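Local coordinates for cytochrome P450 268A2 Cyp268A2 (Mycobacterium marinum, PDB 6BLD), which belongs to the cytochrome P450 family of haem-thiolate proteins and binds protoporphyrin IX with iron together with (3E,5E)-6,10-dimethylundeca-3,5,9-trien-2-one, at residues Ile14-Arg19 with Ser34-Glu39; Thr111-Leu116 with Asp243-Ala248; Ala184-Ser189 with Phe206-Tyr211; Trp285-Phe290 with Glu388-Leu393. All blocks are in the same frame, centred on the assembly; numbering follows the deposited sequence.

Contact 1. Residues Ile14-Arg19 with Ser34-Glu39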
# COMPACT_ATOMS: atom_id res chain seq x y z
N ILE A 14 -26.04 -2.98 1.00
CA ILE A 14 -24.82 -3.73 0.72
C ILE A 14 -23.90 -3.70 1.94
O ILE A 14 -23.67 -2.64 2.54
CB ILE A 14 -24.11 -3.16 -0.52
CG1 ILE A 14 -25.03 -3.24 -1.74
CG2 ILE A 14 -22.81 -3.90 -0.78
CD1 ILE A 14 -25.68 -4.59 -1.94
N ASP A 15 -23.38 -4.87 2.31
CA ASP A 15 -22.49 -5.00 3.45
C ASP A 15 -21.05 -4.74 3.02
O ASP A 15 -20.50 -5.48 2.20
CB ASP A 15 -22.63 -6.39 4.08
CG ASP A 15 -21.56 -6.68 5.11
OD1 ASP A 15 -21.09 -5.73 5.78
OD2 ASP A 15 -21.19 -7.86 5.26
N LEU A 16 -20.45 -3.69 3.59
CA LEU A 16 -19.04 -3.39 3.38
C LEU A 16 -18.26 -3.30 4.69
O LEU A 16 -17.12 -2.82 4.69
CB LEU A 16 -18.87 -2.07 2.61
CG LEU A 16 -19.55 -1.92 1.25
CD1 LEU A 16 -19.22 -0.56 0.66
CD2 LEU A 16 -19.13 -3.03 0.30
N SER A 17 -18.84 -3.76 5.80
CA SER A 17 -18.26 -3.54 7.12
C SER A 17 -17.96 -4.81 7.90
O SER A 17 -17.16 -4.75 8.84
CB SER A 17 -19.19 -2.66 7.97
OG SER A 17 -19.78 -1.64 7.19
N SER A 18 -18.57 -5.94 7.55
CA SER A 18 -18.43 -7.14 8.36
C SER A 18 -17.06 -7.78 8.16
O SER A 18 -16.38 -7.57 7.15
CB SER A 18 -19.53 -8.15 8.03
OG SER A 18 -19.27 -8.80 6.80
N ARG A 19 -16.66 -8.59 9.15
CA ARG A 19 -15.41 -9.33 9.04
C ARG A 19 -15.47 -10.36 7.92
O ARG A 19 -14.48 -10.58 7.22
CB ARG A 19 -15.10 -10.02 10.38
CG ARG A 19 -14.35 -9.16 11.38
CD ARG A 19 -13.25 -8.36 10.71
NE ARG A 19 -12.69 -7.34 11.59
CZ ARG A 19 -11.61 -7.52 12.35
NH1 ARG A 19 -10.96 -8.68 12.32
NH2 ARG A 19 -11.17 -6.54 13.12
N SER A 34 -19.75 -3.72 -7.65
CA SER A 34 -20.35 -3.51 -8.96
C SER A 34 -21.75 -2.91 -8.84
O SER A 34 -22.09 -1.95 -9.54
CB SER A 34 -20.40 -4.82 -9.74
OG SER A 34 -20.95 -4.62 -11.03
N GLU A 35 -22.57 -3.47 -7.94
CA GLU A 35 -23.93 -2.95 -7.77
C GLU A 35 -23.92 -1.53 -7.24
O GLU A 35 -24.72 -0.69 -7.66
CB GLU A 35 -24.74 -3.86 -6.85
CG GLU A 35 -26.09 -3.28 -6.46
CD GLU A 35 -26.94 -4.24 -5.65
OE1 GLU A 35 -27.87 -3.77 -4.96
OE2 GLU A 35 -26.69 -5.46 -5.71
N LEU A 36 -23.01 -1.24 -6.30
CA LEU A 36 -22.90 0.12 -5.78
C LEU A 36 -22.46 1.08 -6.88
O LEU A 36 -23.09 2.13 -7.08
CB LEU A 36 -21.91 0.15 -4.61
CG LEU A 36 -22.38 -0.55 -3.33
CD1 LEU A 36 -21.29 -0.51 -2.28
CD2 LEU A 36 -23.66 0.09 -2.81
N ARG A 37 -21.40 0.74 -7.62
CA ARG A 37 -20.95 1.58 -8.71
C ARG A 37 -22.08 1.88 -9.70
O ARG A 37 -22.13 2.97 -10.27
CB ARG A 37 -19.79 0.92 -9.45
CG ARG A 37 -18.43 1.09 -8.78
CD ARG A 37 -17.28 0.75 -9.72
NE ARG A 37 -17.56 -0.44 -10.52
CZ ARG A 37 -17.20 -1.68 -10.17
NH1 ARG A 37 -16.55 -1.89 -9.04
NH2 ARG A 37 -17.50 -2.70 -10.96
N ALA A 38 -22.99 0.93 -9.89
CA ALA A 38 -24.05 1.11 -10.88
C ALA A 38 -25.23 1.88 -10.31
O ALA A 38 -25.75 2.80 -10.96
CB ALA A 38 -24.50 -0.25 -11.42
N GLU A 39 -25.67 1.53 -9.11
CA GLU A 39 -26.91 2.08 -8.55
C GLU A 39 -26.68 3.20 -7.55
O GLU A 39 -27.31 4.26 -7.65
CB GLU A 39 -27.74 0.96 -7.90
CG GLU A 39 -27.82 -0.33 -8.71
CD GLU A 39 -28.55 -0.18 -10.04
OE1 GLU A 39 -29.16 0.88 -10.28
OE2 GLU A 39 -28.50 -1.13 -10.85

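Contact 2. Residues Thr111-Leu116 with Asp243-Ala248. With HEM (protoporphyrin IX containing Fe), chain B.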
# COMPACT_ATOMS: atom_id res chain seq x y z
N THR A 111 3.16 19.41 4.10
CA THR A 111 4.10 19.96 3.14
C THR A 111 5.50 20.07 3.74
O THR A 111 6.50 19.83 3.06
CB THR A 111 3.62 21.32 2.64
OG1 THR A 111 2.19 21.32 2.56
CG2 THR A 111 4.19 21.62 1.26
N LYS A 112 5.58 20.44 5.02
CA LYS A 112 6.87 20.56 5.69
C LYS A 112 7.58 19.21 5.76
O LYS A 112 8.76 19.09 5.39
CB LYS A 112 6.69 21.12 7.10
CG LYS A 112 6.27 22.58 7.16
CD LYS A 112 5.91 22.96 8.59
CE LYS A 112 5.72 24.46 8.74
NZ LYS A 112 5.11 24.81 10.05
N LEU A 113 6.88 18.18 6.23
CA LEU A 113 7.53 16.90 6.50
C LEU A 113 7.85 16.15 5.22
O LEU A 113 8.94 15.58 5.09
CB LEU A 113 6.66 16.06 7.43
CG LEU A 113 6.43 16.65 8.82
CD1 LEU A 113 5.80 15.62 9.75
CD2 LEU A 113 7.74 17.17 9.41
N ARG A 114 6.92 16.14 4.26
CA ARG A 114 7.17 15.44 3.00
C ARG A 114 8.36 16.04 2.26
O ARG A 114 9.13 15.31 1.62
CB ARG A 114 5.92 15.47 2.12
CG ARG A 114 6.15 15.00 0.69
CD ARG A 114 4.91 14.32 0.10
NE ARG A 114 5.12 13.93 -1.29
CZ ARG A 114 4.33 13.11 -1.96
NH1 ARG A 114 3.26 12.57 -1.38
NH2 ARG A 114 4.60 12.81 -3.23
N LYS A 115 8.55 17.36 2.35
CA LYS A 115 9.66 18.01 1.67
C LYS A 115 11.01 17.52 2.19
O LYS A 115 12.00 17.52 1.45
CB LYS A 115 9.55 19.53 1.82
CG LYS A 115 10.65 20.32 1.14
CD LYS A 115 10.70 20.05 -0.35
CE LYS A 115 11.83 20.81 -1.01
NZ LYS A 115 11.92 20.53 -2.47
N LEU A 116 11.07 17.07 3.45
CA LEU A 116 12.34 16.67 4.04
C LEU A 116 12.89 15.40 3.41
O LEU A 116 14.11 15.18 3.43
CB LEU A 116 12.18 16.48 5.55
CG LEU A 116 11.62 17.68 6.31
CD1 LEU A 116 11.17 17.25 7.70
CD2 LEU A 116 12.65 18.79 6.40
N ASP A 243 14.15 23.93 14.85
CA ASP A 243 14.50 22.84 15.75
C ASP A 243 14.43 21.53 14.99
O ASP A 243 13.67 21.39 14.03
CB ASP A 243 13.58 22.79 16.97
CG ASP A 243 14.17 21.99 18.12
OD1 ASP A 243 15.38 21.66 18.06
OD2 ASP A 243 13.43 21.69 19.08
N ARG A 244 15.24 20.57 15.42
CA ARG A 244 15.19 19.24 14.82
C ARG A 244 13.89 18.55 15.22
O ARG A 244 13.26 18.87 16.23
CB ARG A 244 16.38 18.40 15.27
CG ARG A 244 16.39 18.11 16.76
CD ARG A 244 16.93 16.73 17.08
NE ARG A 244 16.95 16.44 18.51
CZ ARG A 244 17.69 17.09 19.41
NH1 ARG A 244 17.63 16.74 20.68
NH2 ARG A 244 18.50 18.08 19.03
N LEU A 245 13.50 17.57 14.41
CA LEU A 245 12.26 16.84 14.66
C LEU A 245 12.38 16.01 15.93
O LEU A 245 13.43 15.42 16.21
CB LEU A 245 11.92 15.95 13.47
CG LEU A 245 11.18 16.63 12.32
CD1 LEU A 245 11.36 15.85 11.04
CD2 LEU A 245 9.70 16.78 12.66
N ALA A 246 11.29 15.97 16.70
CA ALA A 246 11.25 15.16 17.90
C ALA A 246 11.37 13.68 17.56
O ALA A 246 11.13 13.25 16.43
CB ALA A 246 9.96 15.42 18.68
N ASP A 247 11.76 12.89 18.57
CA ASP A 247 11.92 11.45 18.37
C ASP A 247 10.63 10.79 17.92
O ASP A 247 10.66 9.85 17.12
CB ASP A 247 12.43 10.80 19.66
CG ASP A 247 13.58 11.56 20.29
OD1 ASP A 247 13.58 11.72 21.53
OD2 ASP A 247 14.48 12.00 19.54
N ALA A 248 9.48 11.28 18.41
CA ALA A 248 8.21 10.69 18.01
C ALA A 248 7.93 10.90 16.53
O ALA A 248 7.46 9.99 15.84
CB ALA A 248 7.08 11.28 18.86
CHA HEM B . 1.31 7.02 -0.17
CHB HEM B . 5.87 5.43 0.35
CHC HEM B . 5.01 1.91 -2.89
CHD HEM B . 0.28 3.01 -2.70
C1A HEM B . 2.62 6.90 0.25
C2A HEM B . 3.30 7.77 1.19
C3A HEM B . 4.55 7.33 1.34
C4A HEM B . 4.72 6.17 0.49
CMA HEM B . 5.63 7.95 2.25
CAA HEM B . 2.67 8.99 1.90
CBA HEM B . 2.74 10.19 0.96
CGA HEM B . 1.98 11.35 1.54
O1A HEM B . 2.21 12.50 1.09
O2A HEM B . 1.15 11.12 2.46
C1B HEM B . 6.06 4.38 -0.53
C2B HEM B . 7.32 3.74 -0.82
C3B HEM B . 7.11 2.78 -1.71
C4B HEM B . 5.68 2.75 -2.02
CMB HEM B . 8.69 4.12 -0.22
CAB HEM B . 8.25 1.89 -2.25
CBB HEM B . 8.08 0.99 -3.23
C1C HEM B . 3.65 1.90 -3.13
C2C HEM B . 2.94 1.03 -4.05
C3C HEM B . 1.63 1.34 -3.98
C4C HEM B . 1.48 2.42 -3.03
CMC HEM B . 3.64 -0.05 -4.91
CAC HEM B . 0.42 0.75 -4.75
CBC HEM B . 0.54 -0.07 -5.79
C1D HEM B . 0.13 4.20 -2.02
C2D HEM B . -1.11 4.91 -1.78
C3D HEM B . -0.83 6.01 -1.08
C4D HEM B . 0.61 6.05 -0.85
CMD HEM B . -2.50 4.45 -2.26
CAD HEM B . -1.85 7.08 -0.61
CBD HEM B . -2.19 7.99 -1.79
CGD HEM B . -3.23 9.01 -1.39
O1D HEM B . -3.66 9.80 -2.27
O2D HEM B . -3.63 9.04 -0.19
NA HEM B . 3.52 5.94 -0.16
NB HEM B . 5.08 3.75 -1.28
NC HEM B . 2.72 2.73 -2.53
ND HEM B . 1.15 4.92 -1.44
FE HEM B . 3.15 4.47 -1.55

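Contact 3. Residues Ala184-Ser189 with Phe206-Tyr211. With DXJ ((3E,5E)-6,10-dimethylundeca-3,5,9-trien-2-one), chain C.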
# COMPACT_ATOMS: atom_id res chain seq x y z
N ALA A 184 6.95 -4.67 9.53
CA ALA A 184 6.13 -3.86 8.63
C ALA A 184 4.94 -4.66 8.12
O ALA A 184 3.83 -4.13 8.02
CB ALA A 184 6.98 -3.35 7.46
N ASP A 185 5.16 -5.94 7.78
CA ASP A 185 4.06 -6.79 7.32
C ASP A 185 3.05 -7.06 8.43
O ASP A 185 1.86 -7.24 8.15
CB ASP A 185 4.63 -8.10 6.78
CG ASP A 185 3.55 -9.05 6.31
OD1 ASP A 185 2.95 -8.79 5.25
OD2 ASP A 185 3.31 -10.07 7.00
N ALA A 186 3.51 -7.08 9.69
CA ALA A 186 2.60 -7.33 10.81
C ALA A 186 1.58 -6.20 10.98
O ALA A 186 0.44 -6.46 11.36
CB ALA A 186 3.39 -7.51 12.10
N LEU A 187 1.99 -4.96 10.71
CA LEU A 187 1.15 -3.80 11.01
C LEU A 187 -0.06 -3.69 10.10
O LEU A 187 -0.92 -2.84 10.35
CB LEU A 187 1.98 -2.52 10.94
CG LEU A 187 3.10 -2.45 11.98
CD1 LEU A 187 3.82 -1.12 11.92
CD2 LEU A 187 2.54 -2.70 13.37
N VAL A 188 -0.16 -4.50 9.05
CA VAL A 188 -1.33 -4.53 8.18
C VAL A 188 -2.03 -5.88 8.21
O VAL A 188 -2.95 -6.11 7.43
CB VAL A 188 -0.96 -4.14 6.74
CG1 VAL A 188 -0.29 -2.77 6.71
CG2 VAL A 188 -0.06 -5.19 6.11
N SER A 189 -1.61 -6.78 9.11
CA SER A 189 -2.16 -8.13 9.18
C SER A 189 -2.92 -8.37 10.49
O SER A 189 -2.95 -9.50 10.99
CB SER A 189 -1.05 -9.16 9.02
OG SER A 189 -0.16 -8.80 7.97
N PHE A 206 1.47 -3.46 18.83
CA PHE A 206 2.38 -2.68 19.65
C PHE A 206 3.79 -3.26 19.64
O PHE A 206 4.77 -2.53 19.54
CB PHE A 206 1.86 -2.57 21.08
CG PHE A 206 2.91 -2.18 22.08
CD1 PHE A 206 3.42 -0.89 22.09
CD2 PHE A 206 3.38 -3.09 23.00
CE1 PHE A 206 4.39 -0.52 23.01
CE2 PHE A 206 4.35 -2.73 23.93
CZ PHE A 206 4.85 -1.44 23.93
N GLU A 207 3.89 -4.59 19.73
CA GLU A 207 5.20 -5.24 19.76
C GLU A 207 6.00 -4.93 18.49
O GLU A 207 7.19 -4.60 18.56
CB GLU A 207 5.04 -6.75 19.94
CG GLU A 207 6.30 -7.55 19.71
CD GLU A 207 6.03 -9.04 19.58
OE1 GLU A 207 4.93 -9.48 19.96
OE2 GLU A 207 6.93 -9.77 19.11
N ASN A 208 5.35 -5.02 17.33
CA ASN A 208 6.06 -4.74 16.08
C ASN A 208 6.29 -3.25 15.89
O ASN A 208 7.32 -2.85 15.33
CB ASN A 208 5.28 -5.33 14.91
CG ASN A 208 5.34 -6.84 14.89
OD1 ASN A 208 6.26 -7.42 14.32
ND2 ASN A 208 4.37 -7.48 15.52
N GLN A 209 5.35 -2.41 16.34
CA GLN A 209 5.60 -0.97 16.34
C GLN A 209 6.74 -0.61 17.27
O GLN A 209 7.58 0.24 16.95
CB GLN A 209 4.33 -0.22 16.74
CG GLN A 209 3.38 0.06 15.59
CD GLN A 209 2.31 1.05 15.96
OE1 GLN A 209 2.32 1.62 17.06
NE2 GLN A 209 1.36 1.28 15.06
N MET A 210 6.80 -1.26 18.44
CA MET A 210 7.86 -0.98 19.39
C MET A 210 9.23 -1.30 18.81
O MET A 210 10.18 -0.52 18.98
CB MET A 210 7.63 -1.77 20.68
CG MET A 210 8.59 -1.43 21.80
SD MET A 210 8.30 -2.44 23.26
CE MET A 210 9.51 -3.74 23.02
N TYR A 211 9.35 -2.43 18.11
CA TYR A 211 10.64 -2.79 17.52
C TYR A 211 11.06 -1.78 16.46
O TYR A 211 12.22 -1.36 16.41
CB TYR A 211 10.58 -4.19 16.92
CG TYR A 211 11.77 -4.51 16.04
CD1 TYR A 211 13.01 -4.78 16.60
CD2 TYR A 211 11.66 -4.50 14.66
CE1 TYR A 211 14.11 -5.06 15.81
CE2 TYR A 211 12.75 -4.77 13.85
CZ TYR A 211 13.97 -5.05 14.44
OH TYR A 211 15.06 -5.33 13.65
C10 DXJ C . 0.03 1.40 9.93
C13 DXJ C . -1.54 -0.66 12.76
C01 DXJ C . 0.42 3.49 1.64
C02 DXJ C . 0.55 2.70 2.94
C03 DXJ C . 0.81 3.34 4.06
C04 DXJ C . 0.37 1.19 2.93
C05 DXJ C . 0.94 2.58 5.38
C06 DXJ C . 0.14 3.23 6.50
C07 DXJ C . 0.51 2.70 7.89
C08 DXJ C . -0.33 1.93 8.55
C09 DXJ C . 1.86 3.07 8.51
C11 DXJ C . -0.90 0.84 10.68
C12 DXJ C . -0.57 0.30 12.07
O14 DXJ C . 0.43 0.63 12.61

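Contact 4. Residues Trp285-Phe290 with Glu388-Leu393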
# COMPACT_ATOMS: atom_id res chain seq x y z
N TRP A 285 3.36 -11.90 -24.45
CA TRP A 285 3.36 -10.58 -25.08
C TRP A 285 4.44 -9.69 -24.46
O TRP A 285 5.16 -8.99 -25.19
CB TRP A 285 1.98 -9.94 -24.94
CG TRP A 285 1.91 -8.53 -25.45
CD1 TRP A 285 1.66 -8.13 -26.73
CD2 TRP A 285 2.09 -7.33 -24.68
NE1 TRP A 285 1.67 -6.76 -26.81
CE2 TRP A 285 1.93 -6.25 -25.56
CE3 TRP A 285 2.36 -7.08 -23.34
CZ2 TRP A 285 2.04 -4.92 -25.14
CZ3 TRP A 285 2.47 -5.76 -22.92
CH2 TRP A 285 2.31 -4.70 -23.82
N LEU A 286 4.56 -9.70 -23.14
CA LEU A 286 5.59 -8.90 -22.48
C LEU A 286 6.98 -9.41 -22.84
O LEU A 286 7.89 -8.61 -23.10
CB LEU A 286 5.39 -8.92 -20.97
CG LEU A 286 6.46 -8.25 -20.11
CD1 LEU A 286 6.66 -6.80 -20.52
CD2 LEU A 286 6.09 -8.35 -18.63
N LEU A 287 7.16 -10.73 -22.88
CA LEU A 287 8.47 -11.30 -23.19
C LEU A 287 8.89 -11.01 -24.63
O LEU A 287 10.09 -10.88 -24.91
CB LEU A 287 8.45 -12.81 -22.94
CG LEU A 287 9.65 -13.64 -23.38
CD1 LEU A 287 10.90 -13.22 -22.62
CD2 LEU A 287 9.38 -15.13 -23.19
N ALA A 288 7.93 -10.87 -25.54
CA ALA A 288 8.25 -10.64 -26.95
C ALA A 288 8.91 -9.29 -27.18
O ALA A 288 9.61 -9.13 -28.19
CB ALA A 288 6.98 -10.75 -27.80
N ASP A 289 8.71 -8.33 -26.29
CA ASP A 289 9.32 -7.00 -26.42
C ASP A 289 9.35 -6.32 -25.05
O ASP A 289 8.59 -5.38 -24.80
CB ASP A 289 8.55 -6.16 -27.43
CG ASP A 289 9.41 -5.08 -28.06
OD1 ASP A 289 10.52 -4.83 -27.55
OD2 ASP A 289 8.97 -4.48 -29.07
N PHE A 290 10.24 -6.78 -24.18
CA PHE A 290 10.18 -6.41 -22.77
C PHE A 290 10.45 -4.92 -22.56
O PHE A 290 9.68 -4.23 -21.90
CB PHE A 290 11.17 -7.25 -21.96
CG PHE A 290 11.11 -7.01 -20.48
CD1 PHE A 290 10.25 -7.74 -19.68
CD2 PHE A 290 11.93 -6.06 -19.89
CE1 PHE A 290 10.20 -7.53 -18.32
CE2 PHE A 290 11.87 -5.84 -18.52
CZ PHE A 290 11.01 -6.58 -17.74
N GLU A 388 14.14 -10.00 -14.13
CA GLU A 388 15.06 -11.04 -13.69
C GLU A 388 14.37 -12.39 -13.58
O GLU A 388 14.99 -13.43 -13.84
CB GLU A 388 15.69 -10.66 -12.35
CG GLU A 388 16.77 -9.60 -12.46
CD GLU A 388 17.76 -9.91 -13.56
OE1 GLU A 388 18.17 -11.09 -13.70
OE2 GLU A 388 18.14 -8.98 -14.30
N LEU A 389 13.09 -12.41 -13.19
CA LEU A 389 12.35 -13.66 -13.18
C LEU A 389 12.21 -14.24 -14.58
O LEU A 389 12.15 -15.46 -14.74
CB LEU A 389 10.97 -13.46 -12.54
CG LEU A 389 10.94 -13.29 -11.02
CD1 LEU A 389 9.59 -12.74 -10.57
CD2 LEU A 389 11.26 -14.59 -10.32
N LEU A 390 12.16 -13.38 -15.60
CA LEU A 390 12.11 -13.86 -16.97
C LEU A 390 13.50 -14.17 -17.52
O LEU A 390 13.63 -15.01 -18.42
CB LEU A 390 11.42 -12.83 -17.86
CG LEU A 390 9.93 -12.59 -17.58
CD1 LEU A 390 9.28 -11.84 -18.73
CD2 LEU A 390 9.22 -13.90 -17.32
N VAL A 391 14.54 -13.53 -16.99
CA VAL A 391 15.90 -13.81 -17.43
C VAL A 391 16.36 -15.16 -16.88
O VAL A 391 16.91 -15.99 -17.61
CB VAL A 391 16.85 -12.68 -17.02
CG1 VAL A 391 18.28 -13.19 -16.86
CG2 VAL A 391 16.80 -11.55 -18.04
N GLN A 392 16.13 -15.40 -15.59
CA GLN A 392 16.69 -16.57 -14.92
C GLN A 392 15.74 -17.76 -14.90
O GLN A 392 16.18 -18.90 -15.09
CB GLN A 392 17.10 -16.20 -13.49
CG GLN A 392 17.99 -14.98 -13.40
CD GLN A 392 18.82 -14.95 -12.12
OE1 GLN A 392 19.13 -16.00 -11.56
NE2 GLN A 392 19.17 -13.76 -11.67
N LEU A 393 14.45 -17.52 -14.68
CA LEU A 393 13.46 -18.59 -14.52
C LEU A 393 12.34 -18.41 -15.54
O LEU A 393 11.23 -17.98 -15.19
CB LEU A 393 12.91 -18.62 -13.10
CG LEU A 393 14.00 -18.85 -12.05
CD1 LEU A 393 13.42 -18.97 -10.65
CD2 LEU A 393 14.77 -20.10 -12.42

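Contact 1. Residues Ile14-Arg19 with Ser34-Glu39
Asp15 OD1, carried between the two residues Ile14 and Leu16 that lean on Leu36, accepts two backbone N-H groups: Ser17 N at 3.0 Å, from above the carboxylate plane, and Ser18 N on its syn lone pair. The first bond makes an Asx turn. The second oxygen, Asp15 OD2, takes the hydroxyl of Ser18 OG at 2.6 Å, so a short acidic side chain fixes the bend while Ser18, at the N-cap of helix 19-23, also uses its OG on Phe21 N. This loop belongs to the N-terminal, sheet-bearing side of the P450 fold, where it lies against helix 26-39 and strand 42-45. Apolar branches make the join. Leu36 forks between two partners: its CD1 meets Leu16 CD1 tip to tip at 3.6 Å, while its CD2 slides alongside Ile14 CG1 at 3.8 Å. With CG1 beside the backbone N (chi1 -59°) and a second turn at chi2 (-49°), Ile14 brings CD1 to the carboxylate of Glu35, 3.8 Å from OE1. That extended glutamate suits the solvent-facing border, whereas Leu16, buried, also touches Phe33 and Phe21.

Contact 2. Residues Thr111-Leu116 with Asp243-Ala248
One leucine from a loop, Leu245, supplies the whole of its segment's share of this contact, and it does so by dividing its two methyl groups between two residues of helix 109-117. Its CD1 meets Leu116 CD1 tip to tip at 3.6 Å; its CD2 crosses Leu113 CD2 at a slant, 3.8 Å away. Leu113 and Leu116 stand three residues apart and so share one side of their helix, and a forked side chain is well suited to bridge such a pair. No hydrogen bond joins the segments. Phe102 and Met105 also touch Leu113, and Ala238 and Val240 touch Leu116, extending the apolar patch, while Lys112 reaches out to a salt bridge with Asp241.

On another side of the same helix the chemistry is polar. Arg114 swings CG opposite its backbone N (chi1 170°) and bends at chi2, which brings the edge of its guanidinium to a haem propionate: NH1 donates to O1A at 2.7 Å with an N-H...O angle of 152°, O1A lying in the guanidinium plane. NH1 also bonds to Phe371 O, and His110 NE2 bonds to the haem as well. By its place in the fold, helix 109-117 is the C helix, whose HxxxR pattern here places His110 and Arg114 at the haem, and it packs against the loop that leads into the long helix 247-278 of the P450 fold.

Contact 3. Residues Ala184-Ser189 with Phe206-Tyr211
The backbones of Ala186 and Asn208 approach to 6.8 Å between CA atoms, where the end of helix 177-186 passes helix 201-225. From Ala186 to Ser189 the first segment makes a type I turn closed by Ser189 N on Ala186 O, and Ser189 OG bonds back to Asp185 O, whereas Phe206-Tyr211 stays regular helix. By their place in the P450 fold these are the F and G helices, whose meeting forms part of the roof of the ligand pocket.

The small methyl of alanine suits so close an approach, and Ala186 CB lies over the Asn208 amide, 3.5 Å from CG and almost equally far from OD1 and ND2. The amide turns broadside to it because chi2 is near -87°, and its ND2 is occupied by Val204 O one helical turn earlier. Leu187 provides the other half of the contact: its CD2 rests on Gln209 CG at 3.6 Å, the two side chains crossing at about a right angle. Leu187 also touches Val255 and Val259 of helix 247-278, as befits an apolar residue lining the pocket, and its carbonyl O is 3.3 Å from C13 of (3E,5E)-6,10-dimethylundeca-3,5,9-trien-2-one. Gln209 runs on, extended beyond CG, to the ketone end of that ligand. There its NE2, which also bonds to Leu95 O, donates to O14 at 2.7 Å with an N-H...O angle of 141°.

Contact 4. Residues Trp285-Phe290 with Glu388-Leu393
Leu390 CD1 is the atom on which this contact turns: it lies 4.3 Å from Phe290 CD1 and 4.4 Å from Leu287 CB, a loose apolar touch with no hydrogen bond across it. The methyl approaches the phenyl ring obliquely. Leu390 points its CB at the other segment and keeps CG beside its own backbone N (chi1 -66°), which sends CD1 in between Leu287 and Phe290. Those two reach it from different helices, because the helical run is interrupted at Asp289 between helix 280-288 and helix 290-305. In P450 terms these are the J and K helices, and Leu390 lies near the end of the L helix, 375-392. Leucine and phenylalanine suit a partly exposed seam such as this, being large enough to bridge helices whose nearest CA atoms, those of Leu287 and Leu390, are 7.6 Å apart. Further out, polar groups tie each segment to its neighbours. Asp289, the N-cap residue of helix 290-305, bonds through OD1 to Thr292 OG1, and the Trp285 ring makes a cation-pi contact with Arg293. On the L helix, Glu388 OE1 forms a salt bridge with Lys138 of helix 123-147, while Gln392 NE2 bonds to the backbone O of the same Lys138.

How the contacts relate
Contacts 2 and 3 are buried and each touches a bound group, the haem in one and DXJ in the other; contact 1 is only partly buried and contact 4 lies at the surface. Contact 3 is nested within the chain loop that contact 2 closes, their centres 22 Å apart; Leu187 of contact 3 touches helix 247-278, and Leu245 of contact 2 lies in the loop just before it. Contacts 1 and 2 stand on opposite sides of the chain's centre. In all four the segments are joined without hydrogen bonds. Polar chemistry differs with place: an Asx turn within the loop of contact 1, ligand bonds in contacts 2 and 3, and outlying helix-to-helix salt bridging around contact 4.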